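Local coordinates for protein glutamyl-tRNA(Gln) amidotransferase subunit C (Thermus thermophilus, PDB 3KFU) that is the small C subunit of the glutamyl-tRNA(Gln) amidotransferase, a GatC-like protein with two N-terminal helices, the second of which packs on subunit A, at residues E5-E9 with L34-D39. Numbering follows the deposited sequence.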
# COMPACT_ATOMS: atom_id res chain seq x y z
N GLU G 5 26.82 4.89 -37.55
CA GLU G 5 25.79 4.72 -36.54
C GLU G 5 26.08 3.50 -35.67
O GLU G 5 25.21 2.64 -35.47
CB GLU G 5 24.41 4.61 -37.19
CG GLU G 5 24.20 3.36 -38.04
CD GLU G 5 24.89 3.44 -39.39
OE1 GLU G 5 25.26 4.55 -39.80
OE2 GLU G 5 25.05 2.38 -40.04
N LEU G 6 27.30 3.42 -35.15
CA LEU G 6 27.70 2.27 -34.35
C LEU G 6 28.50 2.69 -33.12
O LEU G 6 29.66 3.11 -33.23
CB LEU G 6 28.52 1.29 -35.20
CG LEU G 6 28.99 0.01 -34.53
CD1 LEU G 6 27.82 -0.72 -33.89
CD2 LEU G 6 29.70 -0.88 -35.53
N SER G 7 27.88 2.57 -31.95
CA SER G 7 28.51 2.98 -30.70
C SER G 7 29.33 1.85 -30.08
O SER G 7 29.02 0.68 -30.27
CB SER G 7 27.46 3.46 -29.70
OG SER G 7 26.62 2.39 -29.29
N PRO G 8 30.38 2.21 -29.33
CA PRO G 8 31.22 1.24 -28.62
C PRO G 8 30.37 0.33 -27.73
O PRO G 8 30.77 -0.79 -27.43
CB PRO G 8 32.11 2.12 -27.75
CG PRO G 8 32.20 3.40 -28.50
CD PRO G 8 30.86 3.59 -29.14
N GLU G 9 29.20 0.83 -27.33
CA GLU G 9 28.27 0.06 -26.51
C GLU G 9 27.69 -1.10 -27.31
O GLU G 9 27.57 -2.21 -26.80
CB GLU G 9 27.15 0.96 -25.98
CG GLU G 9 27.56 1.86 -24.83
CD GLU G 9 28.56 2.92 -25.24
OE1 GLU G 9 28.60 3.27 -26.44
OE2 GLU G 9 29.31 3.41 -24.37
N LEU G 34 33.85 -2.44 -38.72
CA LEU G 34 32.40 -2.60 -38.65
C LEU G 34 31.64 -1.37 -39.15
O LEU G 34 30.63 -1.49 -39.84
CB LEU G 34 31.96 -2.94 -37.22
CG LEU G 34 31.99 -4.42 -36.84
CD1 LEU G 34 30.77 -5.14 -37.40
CD2 LEU G 34 33.28 -5.10 -37.29
N LYS G 35 32.12 -0.19 -38.78
CA LYS G 35 31.51 1.06 -39.23
C LYS G 35 31.46 1.11 -40.75
O LYS G 35 30.38 1.21 -41.34
CB LYS G 35 32.29 2.26 -38.69
CG LYS G 35 31.93 3.58 -39.35
CD LYS G 35 30.48 3.97 -39.11
CE LYS G 35 30.16 5.32 -39.74
NZ LYS G 35 28.74 5.71 -39.56
N ARG G 36 32.62 1.02 -41.39
CA ARG G 36 32.72 1.07 -42.84
C ARG G 36 31.85 0.00 -43.51
O ARG G 36 31.15 0.28 -44.48
CB ARG G 36 34.17 0.92 -43.29
CG ARG G 36 34.97 2.22 -43.27
CD ARG G 36 36.39 2.01 -43.75
NE ARG G 36 37.19 1.26 -42.79
CZ ARG G 36 38.46 0.92 -42.97
NH1 ARG G 36 39.09 1.27 -44.09
NH2 ARG G 36 39.11 0.24 -42.04
N ILE G 37 31.91 -1.22 -42.98
CA ILE G 37 31.15 -2.33 -43.54
C ILE G 37 29.64 -2.09 -43.43
O ILE G 37 28.91 -2.27 -44.40
CB ILE G 37 31.52 -3.65 -42.85
CG1 ILE G 37 32.98 -3.99 -43.12
CG2 ILE G 37 30.62 -4.77 -43.34
CD1 ILE G 37 33.43 -5.29 -42.50
N LEU G 38 29.18 -1.69 -42.25
CA LEU G 38 27.76 -1.45 -42.03
C LEU G 38 27.24 -0.28 -42.86
O LEU G 38 26.04 -0.17 -43.10
CB LEU G 38 27.46 -1.22 -40.55
CG LEU G 38 27.67 -2.44 -39.65
CD1 LEU G 38 27.21 -2.15 -38.23
CD2 LEU G 38 26.92 -3.63 -40.21
N ASP G 39 28.15 0.58 -43.30
CA ASP G 39 27.78 1.68 -44.18
C ASP G 39 27.62 1.17 -45.60
O ASP G 39 26.66 1.50 -46.29
CB ASP G 39 28.84 2.79 -44.14
CG ASP G 39 28.70 3.68 -42.92
OD1 ASP G 39 27.98 3.30 -41.97
OD2 ASP G 39 29.31 4.77 -42.91
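Leu34 opens the helical side of this contact: its CB lies 3.5 Å from CD2 of Leu6, the apolar residue that the N-terminal segment turns toward the helix. One residue on, Lys35 has the CA nearest to that of Leu6 (6.3 Å), yet its side chain runs past the leucine to the first modelled residue, Glu5. There Lys35 NZ makes a long salt bridge of 3.7 Å to Glu5 OE1 and stands 2.9 Å from the backbone N of Glu5. Arg36 and Ile37 are out of reach of residues 5-9; like Leu34 and Leu38 they pack on amidotransferase subunit A, and Arg36 also pairs with Asp33 and with an acidic side chain of subunit A. A full turn after Leu34, Leu38 returns to the contact, its CD1 3.9 Å from Leu6 CD2, so that the leucine methyl rests against residues i and i+4 of one helical face. Asp39, one turn beyond Lys35, completes a salt-bridge network with Glu5 and Lys35 through a weak 3.5 Å hydrogen bond and salt bridge from Lys35 NZ to Asp39 OD1. The lysine thus bridges two acids whose Glu5 OE2 and Asp39 OD1 come within 3.6 Å, and its positive charge probably offsets the repulsion between them. Ser7 then caps helix 8-17, with a weak bond from Leu10 N to its OG. The contact therefore lays the lead-in to helix 8-17 against the later half of helix 24-42, which also packs on subunit A, far from the small antiparallel sheet of strands 80-81 and 84-87.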